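Long-range contacts in cpftsy (Physcomitrella patens, PDB 4AK9), which probably serves as the chloroplast receptor for the signal recognition particle, a SIMIBI-class GTPase that helps deliver proteins to the thylakoid membrane: residues A[95-100]-A[308-313]; A[101-106]-A[287-292]; A[143-148]-A[200-205]. All blocks are in the same frame, centred on the assembly; numbering follows the deposited sequence.

Contact 1: residues A[95-100]-A[308-313]; sequences NIFKLL and DAQSFV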
ATOM      1  N   ASN A  95       6.760 -19.288   7.820  1.00 24.10           N
ATOM      2  CA  ASN A  95       6.231 -18.250   8.677  1.00 23.04           C
ATOM      3  C   ASN A  95       4.998 -17.621   8.043  1.00 22.58           C
ATOM      4  O   ASN A  95       4.042 -17.296   8.745  1.00 20.34           O
ATOM      5  CB  ASN A  95       7.257 -17.158   8.960  1.00 26.27           C
ATOM      6  CG  ASN A  95       8.403 -17.647   9.827  1.00 38.56           C
ATOM      7  OD1 ASN A  95       8.313 -18.702  10.462  1.00 40.39           O
ATOM      8  ND2 ASN A  95       9.493 -16.876   9.858  1.00 34.98           N
ATOM      9  N   ILE A  96       5.006 -17.493   6.719  1.00 20.67           N
ATOM     10  CA  ILE A  96       3.836 -16.945   6.036  1.00 20.34           C
ATOM     11  C   ILE A  96       2.688 -17.932   6.126  1.00 19.52           C
ATOM     12  O   ILE A  96       1.554 -17.560   6.409  1.00 19.42           O
ATOM     13  CB  ILE A  96       4.139 -16.550   4.568  1.00 19.51           C
ATOM     14  CG1 ILE A  96       5.116 -15.382   4.570  1.00 17.25           C
ATOM     15  CG2 ILE A  96       2.836 -16.160   3.844  1.00 20.63           C
ATOM     16  CD1 ILE A  96       5.774 -15.103   3.222  1.00 23.37           C
ATOM     17  N   PHE A  97       2.976 -19.215   5.919  1.00 20.39           N
ATOM     18  CA  PHE A  97       1.950 -20.231   6.105  1.00 21.81           C
ATOM     19  C   PHE A  97       1.360 -20.203   7.521  1.00 22.10           C
ATOM     20  O   PHE A  97       0.156 -20.289   7.699  1.00 19.69           O
ATOM     21  CB  PHE A  97       2.503 -21.623   5.789  1.00 18.46           C
ATOM     22  CG  PHE A  97       1.510 -22.716   6.013  1.00 22.36           C
ATOM     23  CD1 PHE A  97       0.561 -22.999   5.054  1.00 22.55           C
ATOM     24  CD2 PHE A  97       1.505 -23.444   7.198  1.00 27.21           C
ATOM     25  CE1 PHE A  97      -0.381 -24.001   5.271  1.00 22.61           C
ATOM     26  CE2 PHE A  97       0.580 -24.454   7.404  1.00 31.21           C
ATOM     27  CZ  PHE A  97      -0.366 -24.729   6.439  1.00 21.79           C
ATOM     28  N   LYS A  98       2.212 -20.075   8.535  1.00 20.84           N
ATOM     29  CA  LYS A  98       1.708 -20.013   9.906  1.00 22.85           C
ATOM     30  C   LYS A  98       0.813 -18.817  10.170  1.00 23.33           C
ATOM     31  O   LYS A  98      -0.240 -18.962  10.791  1.00 22.39           O
ATOM     32  CB  LYS A  98       2.873 -20.039  10.897  1.00 25.93           C
ATOM     33  CG  LYS A  98       3.540 -21.388  10.911  1.00 32.78           C
ATOM     34  CD  LYS A  98       4.707 -21.464  11.882  1.00 41.12           C
ATOM     35  CE  LYS A  98       4.249 -21.379  13.343  1.00 53.84           C
ATOM     36  NZ  LYS A  98       4.066 -19.980  13.848  1.00 54.36           N
ATOM     37  N   LEU A  99       1.230 -17.641   9.704  1.00 20.66           N
ATOM     38  CA  LEU A  99       0.425 -16.440   9.884  1.00 19.03           C
ATOM     39  C   LEU A  99      -0.938 -16.625   9.246  1.00 19.56           C
ATOM     40  O   LEU A  99      -1.930 -16.118   9.768  1.00 20.34           O
ATOM     41  CB  LEU A  99       1.089 -15.240   9.227  1.00 23.46           C
ATOM     42  CG  LEU A  99       2.259 -14.600   9.958  1.00 29.48           C
ATOM     43  CD1 LEU A  99       2.506 -13.230   9.316  1.00 30.09           C
ATOM     44  CD2 LEU A  99       1.923 -14.451  11.438  1.00 33.39           C
ATOM     45  N   LEU A 100      -0.994 -17.357   8.125  1.00 19.65           N
ATOM     46  CA  LEU A 100      -2.266 -17.560   7.403  1.00 19.17           C
ATOM     47  C   LEU A 100      -3.216 -18.560   8.057  1.00 20.40           C
ATOM     48  O   LEU A 100      -4.397 -18.605   7.739  1.00 22.03           O
ATOM     49  CB  LEU A 100      -2.011 -17.957   5.929  1.00 16.51           C
ATOM     50  CG  LEU A 100      -1.522 -16.835   4.987  1.00 18.80           C
ATOM     51  CD1 LEU A 100      -0.931 -17.474   3.690  1.00 18.32           C
ATOM     52  CD2 LEU A 100      -2.680 -15.898   4.635  1.00 17.79           C
ATOM     53  N   ASP A 308      -6.509 -21.531  -0.254  1.00 22.21           N
ATOM     54  CA  ASP A 308      -5.758 -22.493   0.541  1.00 27.52           C
ATOM     55  C   ASP A 308      -4.377 -21.904   0.806  1.00 21.65           C
ATOM     56  O   ASP A 308      -3.683 -21.505  -0.128  1.00 21.56           O
ATOM     57  CB  ASP A 308      -5.618 -23.826  -0.201  1.00 28.24           C
ATOM     58  CG  ASP A 308      -4.748 -24.802   0.543  1.00 35.40           C
ATOM     59  OD1 ASP A 308      -5.189 -25.283   1.619  1.00 40.02           O
ATOM     60  OD2 ASP A 308      -3.618 -25.093   0.082  1.00 29.12           O
ATOM     61  N   ALA A 309      -3.983 -21.864   2.075  1.00 23.47           N
ATOM     62  CA  ALA A 309      -2.762 -21.170   2.485  1.00 21.45           C
ATOM     63  C   ALA A 309      -1.516 -21.789   1.851  1.00 22.80           C
ATOM     64  O   ALA A 309      -0.657 -21.102   1.346  1.00 20.05           O
ATOM     65  CB  ALA A 309      -2.647 -21.185   3.992  1.00 23.38           C
ATOM     66  N   GLN A 310      -1.416 -23.112   1.869  1.00 21.76           N
ATOM     67  CA  GLN A 310      -0.252 -23.720   1.220  1.00 25.58           C
ATOM     68  C   GLN A 310      -0.163 -23.419  -0.290  1.00 21.83           C
ATOM     69  O   GLN A 310       0.909 -23.089  -0.799  1.00 23.15           O
ATOM     70  CB  GLN A 310      -0.180 -25.219   1.507  1.00 27.79           C
ATOM     71  CG  GLN A 310       1.191 -25.813   1.194  1.00 30.21           C
ATOM     72  CD  GLN A 310       2.322 -25.123   1.937  1.00 29.86           C
ATOM     73  OE1 GLN A 310       2.391 -25.156   3.172  1.00 31.99           O
ATOM     74  NE2 GLN A 310       3.226 -24.480   1.181  1.00 33.67           N
ATOM     75  N   SER A 311      -1.280 -23.527  -1.001  1.00 23.83           N
ATOM     76  CA  SER A 311      -1.284 -23.235  -2.440  1.00 26.85           C
ATOM     77  C   SER A 311      -0.894 -21.797  -2.713  1.00 21.54           C
ATOM     78  O   SER A 311      -0.189 -21.502  -3.684  1.00 22.92           O
ATOM     79  CB  SER A 311      -2.683 -23.451  -3.012  1.00 29.16           C
ATOM     80  OG  SER A 311      -3.143 -24.747  -2.649  1.00 39.43           O
ATOM     81  N   PHE A 312      -1.370 -20.897  -1.863  1.00 20.44           N
ATOM     82  CA  PHE A 312      -1.053 -19.488  -2.025  1.00 23.99           C
ATOM     83  C   PHE A 312       0.441 -19.262  -1.848  1.00 20.13           C
ATOM     84  O   PHE A 312       1.081 -18.564  -2.653  1.00 22.59           O
ATOM     85  CB  PHE A 312      -1.861 -18.668  -1.009  1.00 21.83           C
ATOM     86  CG  PHE A 312      -1.492 -17.218  -0.956  1.00 20.63           C
ATOM     87  CD1 PHE A 312      -1.914 -16.338  -1.944  1.00 23.22           C
ATOM     88  CD2 PHE A 312      -0.713 -16.725   0.097  1.00 24.18           C
ATOM     89  CE1 PHE A 312      -1.556 -14.972  -1.876  1.00 26.04           C
ATOM     90  CE2 PHE A 312      -0.356 -15.352   0.167  1.00 21.78           C
ATOM     91  CZ  PHE A 312      -0.798 -14.490  -0.829  1.00 21.26           C
ATOM     92  N   VAL A 313       1.017 -19.863  -0.806  1.00 17.88           N
ATOM     93  CA  VAL A 313       2.426 -19.645  -0.535  1.00 22.06           C
ATOM     94  C   VAL A 313       3.253 -20.211  -1.699  1.00 25.95           C
ATOM     95  O   VAL A 313       4.213 -19.575  -2.177  1.00 25.80           O
ATOM     96  CB  VAL A 313       2.870 -20.268   0.823  1.00 22.90           C
ATOM     97  CG1 VAL A 313       4.395 -20.168   0.986  1.00 28.59           C
ATOM     98  CG2 VAL A 313       2.160 -19.548   1.988  1.00 25.59           C
TER
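With CG anti to its backbone N (chi1 178°), F97 swings its ring off helix 95-100 and against the first turn of helix 309-313. Q310 also starts anti, but its chain bends at chi2, which turns CD back toward the ring. OE1 of Q310 then lies over one face, 3.4 Å from CD1 of F97, with the ring and amide planes 23° apart, while the backbone N of Q310 meets the ring edge in plane. A long, flexible glutamine suits this border of the contact, where its aliphatic part can lie by the ring; its NE2 is hydrogen-bonded to D314.

A309 has the nearest backbone, its CA 6.0 Å from that of F97. Its small methyl lets the chains come close, and CB of A309 touches both CE1 of F97 and CB of L100, the latter at 3.8 Å. Deeper in, I96, L100 and V313 with the ring of F312 fill the interface. CD1 of L100 reaches CD2 of F312 at 3.7 Å, the two side chains crossing at about a right angle. CG2 of V313 sits 3.9 Å from CG2 of I96 and also approaches L100 CD1. No hydrogen bond crosses between the segments, so, apart from the Q310 amide oxygen over the ring, apolar packing holds them together. A polar capping interaction marks the helix start, where D308 is the N-cap: its OD2 accepts from both N and OG of S311, the backbone N at 3.0 Å.

The axes of the segments 95-100 and 309-313 approach to 9.5 Å and run roughly antiparallel, at 144°. Helix 85-101 is packed here against the C-terminal helix 309-316 of the GTPase domain. Helix 280-288 closes the buried side through V282 and V285, F23 meets the F312 ring edge-to-face, and helix 63-78 lies against N95 and L99.

Contact 2: residues A[101-106]-A[287-292]; sequences TERVTT and ELSIPV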
ATOM      1  N   THR A 101      -2.699 -19.375   8.971  1.00 23.20           N
ATOM      2  CA  THR A 101      -3.459 -20.513   9.441  1.00 21.76           C
ATOM      3  C   THR A 101      -3.575 -20.656  10.967  1.00 22.97           C
ATOM      4  O   THR A 101      -4.473 -21.338  11.450  1.00 24.83           O
ATOM      5  CB  THR A 101      -2.802 -21.821   8.937  1.00 21.22           C
ATOM      6  OG1 THR A 101      -1.413 -21.821   9.331  1.00 23.97           O
ATOM      7  CG2 THR A 101      -2.896 -21.943   7.411  1.00 21.44           C
ATOM      8  N   GLU A 102      -2.644 -20.093  11.722  1.00 21.56           N
ATOM      9  CA  GLU A 102      -2.612 -20.380  13.165  1.00 27.73           C
ATOM     10  C   GLU A 102      -3.788 -19.811  13.966  1.00 31.95           C
ATOM     11  O   GLU A 102      -4.145 -20.373  15.012  1.00 28.12           O
ATOM     12  CB  GLU A 102      -1.297 -19.882  13.772  1.00 28.30           C
ATOM     13  CG  GLU A 102      -1.222 -18.348  13.833  1.00 32.52           C
ATOM     14  CD  GLU A 102       0.208 -17.824  13.943  1.00 41.39           C
ATOM     15  OE1 GLU A 102       1.119 -18.628  14.271  1.00 50.62           O
ATOM     16  OE2 GLU A 102       0.421 -16.605  13.716  1.00 42.83           O
ATOM     17  N   ARG A 103      -4.396 -18.720  13.497  1.00 21.96           N
ATOM     18  CA  ARG A 103      -5.406 -18.030  14.289  1.00 24.23           C
ATOM     19  C   ARG A 103      -6.830 -18.133  13.702  1.00 24.81           C
ATOM     20  O   ARG A 103      -7.824 -18.180  14.453  1.00 26.36           O
ATOM     21  CB  ARG A 103      -4.980 -16.555  14.490  1.00 22.28           C
ATOM     22  CG  ARG A 103      -6.107 -15.617  14.990  1.00 27.78           C
ATOM     23  CD  ARG A 103      -6.605 -15.949  16.445  1.00 26.20           C
ATOM     24  NE  ARG A 103      -7.565 -14.939  16.894  1.00 23.02           N
ATOM     25  CZ  ARG A 103      -8.856 -14.962  16.577  1.00 23.46           C
ATOM     26  NH1 ARG A 103      -9.337 -15.953  15.836  1.00 25.86           N
ATOM     27  NH2 ARG A 103      -9.683 -14.006  16.995  1.00 24.17           N
ATOM     28  N   VAL A 104      -6.958 -18.205  12.375  1.00 22.72           N
ATOM     29  CA  VAL A 104      -8.287 -18.125  11.775  1.00 19.70           C
ATOM     30  C   VAL A 104      -9.042 -19.429  11.751  1.00 21.74           C
ATOM     31  O   VAL A 104      -8.464 -20.529  11.843  1.00 24.94           O
ATOM     32  CB  VAL A 104      -8.245 -17.559  10.310  1.00 20.34           C
ATOM     33  CG1 VAL A 104      -7.932 -16.064  10.351  1.00 20.16           C
ATOM     34  CG2 VAL A 104      -7.203 -18.336   9.482  1.00 26.29           C
ATOM     35  N   THR A 105     -10.358 -19.303  11.629  1.00 24.50           N
ATOM     36  CA  THR A 105     -11.208 -20.459  11.432  1.00 24.52           C
ATOM     37  C   THR A 105     -11.073 -20.966   9.991  1.00 28.20           C
ATOM     38  O   THR A 105     -10.383 -20.355   9.165  1.00 24.03           O
ATOM     39  CB  THR A 105     -12.669 -20.112  11.744  1.00 25.35           C
ATOM     40  OG1 THR A 105     -13.029 -18.913  11.038  1.00 30.22           O
ATOM     41  CG2 THR A 105     -12.835 -19.881  13.238  1.00 33.95           C
ATOM     42  N   THR A 106     -11.718 -22.089   9.700  1.00 24.30           N
ATOM     43  CA  THR A 106     -11.609 -22.710   8.384  1.00 26.36           C
ATOM     44  C   THR A 106     -11.984 -21.789   7.199  1.00 22.78           C
ATOM     45  O   THR A 106     -12.861 -20.913   7.299  1.00 25.88           O
ATOM     46  CB  THR A 106     -12.486 -23.966   8.316  1.00 29.91           C
ATOM     47  OG1 THR A 106     -12.368 -24.554   7.024  1.00 27.06           O
ATOM     48  CG2 THR A 106     -13.952 -23.619   8.570  1.00 30.38           C
ATOM     49  N   GLU A 287      -4.044  -9.052  10.374  1.00 19.41           N
ATOM     50  CA  GLU A 287      -4.579  -7.931  11.117  1.00 20.58           C
ATOM     51  C   GLU A 287      -5.993  -8.143  11.603  1.00 24.02           C
ATOM     52  O   GLU A 287      -6.330  -7.662  12.693  1.00 22.63           O
ATOM     53  CB  GLU A 287      -4.535  -6.639  10.277  1.00 19.47           C
ATOM     54  CG  GLU A 287      -3.106  -6.089  10.018  1.00 26.13           C
ATOM     55  CD  GLU A 287      -2.490  -5.451  11.261  1.00 44.65           C
ATOM     56  OE1 GLU A 287      -3.233  -4.780  12.026  1.00 43.29           O
ATOM     57  OE2 GLU A 287      -1.267  -5.631  11.491  1.00 43.51           O
ATOM     58  N   LEU A 288      -6.836  -8.837  10.823  1.00 18.84           N
ATOM     59  CA  LEU A 288      -8.273  -8.924  11.154  1.00 18.99           C
ATOM     60  C   LEU A 288      -8.700 -10.247  11.787  1.00 17.88           C
ATOM     61  O   LEU A 288      -9.825 -10.368  12.329  1.00 18.47           O
ATOM     62  CB  LEU A 288      -9.196  -8.611   9.935  1.00 21.83           C
ATOM     63  CG  LEU A 288      -9.072  -7.238   9.216  1.00 28.40           C
ATOM     64  CD1 LEU A 288     -10.455  -6.716   8.864  1.00 35.99           C
ATOM     65  CD2 LEU A 288      -8.326  -6.181  10.016  1.00 31.56           C
ATOM     66  N   SER A 289      -7.812 -11.244  11.748  1.00 20.48           N
ATOM     67  CA  SER A 289      -8.097 -12.552  12.335  1.00 16.45           C
ATOM     68  C   SER A 289      -9.383 -13.182  11.779  1.00 21.75           C
ATOM     69  O   SER A 289     -10.114 -13.865  12.513  1.00 19.77           O
ATOM     70  CB  SER A 289      -8.170 -12.436  13.882  1.00 19.64           C
ATOM     71  OG  SER A 289      -6.988 -11.799  14.410  1.00 23.91           O
ATOM     72  N   ILE A 290      -9.649 -12.964  10.484  1.00 18.40           N
ATOM     73  CA  ILE A 290     -10.815 -13.507   9.775  1.00 19.83           C
ATOM     74  C   ILE A 290     -10.268 -14.088   8.474  1.00 16.14           C
ATOM     75  O   ILE A 290      -9.385 -13.461   7.842  1.00 17.53           O
ATOM     76  CB  ILE A 290     -11.795 -12.371   9.434  1.00 21.65           C
ATOM     77  CG1 ILE A 290     -12.464 -11.853  10.722  1.00 18.70           C
ATOM     78  CG2 ILE A 290     -12.877 -12.828   8.426  1.00 19.73           C
ATOM     79  CD1 ILE A 290     -13.111 -10.511  10.499  1.00 22.77           C
ATOM     80  N   PRO A 291     -10.681 -15.330   8.126  1.00 18.23           N
ATOM     81  CA  PRO A 291     -10.036 -15.966   6.971  1.00 23.03           C
ATOM     82  C   PRO A 291     -10.425 -15.335   5.627  1.00 19.06           C
ATOM     83  O   PRO A 291     -11.514 -14.765   5.441  1.00 18.31           O
ATOM     84  CB  PRO A 291     -10.545 -17.422   7.053  1.00 18.32           C
ATOM     85  CG  PRO A 291     -11.910 -17.295   7.715  1.00 19.81           C
ATOM     86  CD  PRO A 291     -11.670 -16.219   8.771  1.00 21.47           C
ATOM     87  N   VAL A 292      -9.489 -15.390   4.692  1.00 18.72           N
ATOM     88  CA  VAL A 292      -9.813 -15.166   3.279  1.00 18.98           C
ATOM     89  C   VAL A 292     -10.383 -16.504   2.782  1.00 21.66           C
ATOM     90  O   VAL A 292      -9.757 -17.560   2.978  1.00 18.94           O
ATOM     91  CB  VAL A 292      -8.547 -14.779   2.474  1.00 19.07           C
ATOM     92  CG1 VAL A 292      -8.839 -14.882   0.959  1.00 20.15           C
ATOM     93  CG2 VAL A 292      -8.093 -13.354   2.840  1.00 17.36           C
TER
HETATM   94  O   HOH W   1     -12.001 -13.233  14.644  1.00 25.82           O
HETATM   95  O   HOH W   2     -11.312 -16.489  12.485  1.00 23.57           O
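S289 meets R103 where helix 280-288 has just ended. Its positive phi (56°) turns the chain out of the helix, and its CB lies 3.8 Å from CZ of R103, over the centre of one face of the guanidinium. R103 has CG anti to the backbone N and a bend at chi2 (66°) that turns CD aside; the guanidinium beyond it lies against the serine. A small residue suits this place, because the flat group can settle directly on the methylene. The carbonyl O of S289 gives the two chains a link through solvent: water 1 donates to it and accepts a weak bond from NH2 of R103, while water 2 donates to it at 2.9 Å and accepts from the backbone N of T105 at 3.1 Å.

At I290 it is the backbone that takes part. CG1 of V104 rests 3.5 Å from both C of S289 and N of I290, covering the peptide link between them, while the isoleucine side chain packs on F267 and N259.

P291 follows, and its CA is 5.5 Å from that of V104. The compact ring offers three carbons to the loop: CD lies 4.0 Å from CB of V104 and also near OG1 of T105, CB is 3.6 Å from O of T105, and CG approaches O of T106. A proline suits this spot by presenting a rigid apolar surface. The chain then enters strand 292-296.

No direct hydrogen bond joins the two segments. Van der Waals packing of V104 and P291, a guanidinium laid on a serine, one firm water bridge and one weaker one hold the loop near the surface of the protein, which implies a contact that depends on fit and solvent more than on fixed polar pairs.

Contact 3: residues A[143-148]-A[200-205]; sequences EGVKVL and FDVVLC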
ATOM      1  N   GLU A 143     -22.010 -28.059  -8.691  1.00 40.23           N
ATOM      2  CA  GLU A 143     -22.079 -29.148  -7.721  1.00 44.64           C
ATOM      3  C   GLU A 143     -23.494 -29.678  -7.477  1.00 43.99           C
ATOM      4  O   GLU A 143     -23.715 -30.468  -6.550  1.00 45.77           O
ATOM      5  CB  GLU A 143     -21.410 -28.729  -6.410  1.00 52.29           C
ATOM      6  CG  GLU A 143     -19.895 -28.611  -6.545  1.00 59.64           C
ATOM      7  CD  GLU A 143     -19.187 -28.354  -5.206  1.00 78.67           C
ATOM      8  OE1 GLU A 143     -19.699 -27.533  -4.402  1.00 81.18           O
ATOM      9  OE2 GLU A 143     -18.117 -28.971  -4.980  1.00 85.39           O
ATOM     10  N   GLY A 144     -24.447 -29.244  -8.301  1.00 34.88           N
ATOM     11  CA  GLY A 144     -25.811 -29.753  -8.226  1.00 44.20           C
ATOM     12  C   GLY A 144     -26.669 -29.070  -7.171  1.00 51.31           C
ATOM     13  O   GLY A 144     -27.815 -29.472  -6.909  1.00 48.47           O
ATOM     14  N   VAL A 145     -26.104 -28.026  -6.569  1.00 42.91           N
ATOM     15  CA  VAL A 145     -26.774 -27.244  -5.532  1.00 45.46           C
ATOM     16  C   VAL A 145     -27.811 -26.287  -6.154  1.00 42.35           C
ATOM     17  O   VAL A 145     -27.549 -25.636  -7.170  1.00 43.02           O
ATOM     18  CB  VAL A 145     -25.721 -26.454  -4.702  1.00 36.89           C
ATOM     19  CG1 VAL A 145     -26.381 -25.567  -3.645  1.00 34.92           C
ATOM     20  CG2 VAL A 145     -24.723 -27.424  -4.066  1.00 41.43           C
ATOM     21  N   LYS A 146     -28.988 -26.222  -5.542  1.00 34.74           N
ATOM     22  CA  LYS A 146     -30.066 -25.354  -6.016  1.00 35.08           C
ATOM     23  C   LYS A 146     -29.990 -23.942  -5.385  1.00 35.43           C
ATOM     24  O   LYS A 146     -30.192 -23.773  -4.169  1.00 30.63           O
ATOM     25  CB  LYS A 146     -31.405 -26.012  -5.694  1.00 39.99           C
ATOM     26  CG  LYS A 146     -32.633 -25.231  -6.106  1.00 43.54           C
ATOM     27  CD  LYS A 146     -33.879 -26.069  -5.818  1.00 51.76           C
ATOM     28  CE  LYS A 146     -35.162 -25.320  -6.175  1.00 54.07           C
ATOM     29  NZ  LYS A 146     -36.334 -25.963  -5.496  1.00 55.20           N
ATOM     30  N   VAL A 147     -29.743 -22.933  -6.223  1.00 32.43           N
ATOM     31  CA  VAL A 147     -29.399 -21.589  -5.755  1.00 29.79           C
ATOM     32  C   VAL A 147     -30.497 -20.574  -6.023  1.00 27.55           C
ATOM     33  O   VAL A 147     -31.076 -20.553  -7.118  1.00 28.08           O
ATOM     34  CB  VAL A 147     -28.125 -21.051  -6.479  1.00 30.44           C
ATOM     35  CG1 VAL A 147     -27.823 -19.620  -6.061  1.00 28.78           C
ATOM     36  CG2 VAL A 147     -26.943 -21.963  -6.215  1.00 33.10           C
ATOM     37  N   LEU A 148     -30.774 -19.731  -5.029  1.00 23.32           N
ATOM     38  CA  LEU A 148     -31.658 -18.585  -5.205  1.00 19.43           C
ATOM     39  C   LEU A 148     -30.897 -17.292  -4.935  1.00 28.34           C
ATOM     40  O   LEU A 148     -30.267 -17.153  -3.890  1.00 27.48           O
ATOM     41  CB  LEU A 148     -32.857 -18.670  -4.253  1.00 26.91           C
ATOM     42  CG  LEU A 148     -33.780 -17.447  -4.220  1.00 26.08           C
ATOM     43  CD1 LEU A 148     -34.541 -17.337  -5.539  1.00 35.28           C
ATOM     44  CD2 LEU A 148     -34.787 -17.500  -3.033  1.00 32.42           C
ATOM     45  N   PHE A 200     -34.989 -24.667  -1.634  1.00 41.07           N
ATOM     46  CA  PHE A 200     -33.701 -24.228  -2.201  1.00 37.34           C
ATOM     47  C   PHE A 200     -32.572 -24.589  -1.241  1.00 29.86           C
ATOM     48  O   PHE A 200     -32.786 -24.624  -0.029  1.00 33.54           O
ATOM     49  CB  PHE A 200     -33.710 -22.715  -2.413  1.00 29.87           C
ATOM     50  CG  PHE A 200     -34.409 -22.270  -3.678  1.00 35.64           C
ATOM     51  CD1 PHE A 200     -35.776 -21.992  -3.682  1.00 42.05           C
ATOM     52  CD2 PHE A 200     -33.695 -22.116  -4.864  1.00 34.46           C
ATOM     53  CE1 PHE A 200     -36.423 -21.573  -4.847  1.00 37.35           C
ATOM     54  CE2 PHE A 200     -34.331 -21.702  -6.033  1.00 35.30           C
ATOM     55  CZ  PHE A 200     -35.695 -21.427  -6.026  1.00 45.43           C
ATOM     56  N   ASP A 201     -31.368 -24.831  -1.752  1.00 29.16           N
ATOM     57  CA  ASP A 201     -30.272 -25.237  -0.870  1.00 31.12           C
ATOM     58  C   ASP A 201     -29.495 -24.047  -0.321  1.00 34.45           C
ATOM     59  O   ASP A 201     -28.971 -24.107   0.794  1.00 31.45           O
ATOM     60  CB  ASP A 201     -29.308 -26.164  -1.589  1.00 31.97           C
ATOM     61  CG  ASP A 201     -29.975 -27.456  -2.046  1.00 48.65           C
ATOM     62  OD1 ASP A 201     -30.366 -28.270  -1.175  1.00 43.90           O
ATOM     63  OD2 ASP A 201     -30.098 -27.660  -3.276  1.00 45.34           O
ATOM     64  N   VAL A 202     -29.397 -22.984  -1.115  1.00 25.83           N
ATOM     65  CA  VAL A 202     -28.528 -21.850  -0.758  1.00 28.78           C
ATOM     66  C   VAL A 202     -29.179 -20.588  -1.275  1.00 25.85           C
ATOM     67  O   VAL A 202     -29.718 -20.590  -2.386  1.00 29.07           O
ATOM     68  CB  VAL A 202     -27.144 -21.955  -1.437  1.00 29.98           C
ATOM     69  CG1 VAL A 202     -26.336 -20.710  -1.157  1.00 37.32           C
ATOM     70  CG2 VAL A 202     -26.366 -23.173  -0.934  1.00 36.51           C
ATOM     71  N   VAL A 203     -29.167 -19.531  -0.465  1.00 21.77           N
ATOM     72  CA  VAL A 203     -29.617 -18.225  -0.905  1.00 20.57           C
ATOM     73  C   VAL A 203     -28.395 -17.302  -0.897  1.00 29.22           C
ATOM     74  O   VAL A 203     -27.696 -17.212   0.113  1.00 26.46           O
ATOM     75  CB  VAL A 203     -30.635 -17.613   0.047  1.00 26.59           C
ATOM     76  CG1 VAL A 203     -31.060 -16.227  -0.430  1.00 21.54           C
ATOM     77  CG2 VAL A 203     -31.846 -18.539   0.207  1.00 25.32           C
ATOM     78  N   LEU A 204     -28.148 -16.637  -2.019  1.00 23.12           N
ATOM     79  CA  LEU A 204     -27.016 -15.708  -2.159  1.00 23.45           C
ATOM     80  C   LEU A 204     -27.556 -14.288  -2.178  1.00 20.75           C
ATOM     81  O   LEU A 204     -28.213 -13.877  -3.129  1.00 24.99           O
ATOM     82  CB  LEU A 204     -26.243 -16.001  -3.457  1.00 23.35           C
ATOM     83  CG  LEU A 204     -25.005 -16.902  -3.491  1.00 31.61           C
ATOM     84  CD1 LEU A 204     -24.933 -17.820  -2.309  1.00 33.58           C
ATOM     85  CD2 LEU A 204     -24.823 -17.689  -4.815  1.00 29.04           C
ATOM     86  N   CYS A 205     -27.288 -13.518  -1.128  1.00 21.21           N
ATOM     87  CA  CYS A 205     -27.874 -12.158  -0.972  1.00 19.01           C
ATOM     88  C   CYS A 205     -26.923 -11.037  -1.338  1.00 29.61           C
ATOM     89  O   CYS A 205     -25.814 -10.964  -0.806  1.00 26.77           O
ATOM     90  CB  CYS A 205     -28.293 -11.922   0.493  1.00 23.92           C
ATOM     91  SG  CYS A 205     -29.467 -13.130   1.145  1.00 29.58           S
TER
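Two neighbouring parallel strands of the GTPase-domain sheet, 147-150 and 202-205, begin side by side here. L148 N donates to V202 O at 3.0 Å, and L148 O accepts from L204 N. Just before the strands, K146 O takes two donors, N of D201 at 2.9 Å and N of V202 at 3.3 Å, while D201 OD2 accepts from K146 N through its anti lone pair, at 2.9 Å. Aspartate suits this spot, as its OD1 also makes a salt bridge with R115.

F200 lies between two side chains. The extended K146 chain puts CE over the centre of one face, 3.7 Å from the ring centroid, and its NZ makes a cation-pi contact while bonding to E198 O. L148 CB covers the opposite face, offset toward the rim. An alanine at F200 removes the ring between K146 CE and L148 CB, which would probably open a gap there and leave the lysine's methylenes less well held.

V147 and V202 lie on one face of the sheet, and V145, V147 and L204 touch helix 126-142; L148 and V203 lie on the other, against helix 184-197. Strands 173-175 and 117-123 flank the pair.

How the contacts relate
Contacts 1 and 2 are neighbours, with centres 11 Å apart, and they meet directly where CG2 of T101 packs on CB of A309 at 3.5 Å. They follow one another from helix 85-101 into the loop after it, joining both to the GTPase domain, and helix 280-288 serves both: V285 touches L100 in contact 1 and V104 in contact 2. Contact 3 lies at a distance within the GTPase domain, its centre about 30 Å from that of contact 1 and about 26 Å from that of contact 2, and is nested within the chain loops both close. Helix 126-142, which contact 3 touches, begins within a sequence consistent with a P-loop, probably the nucleotide site.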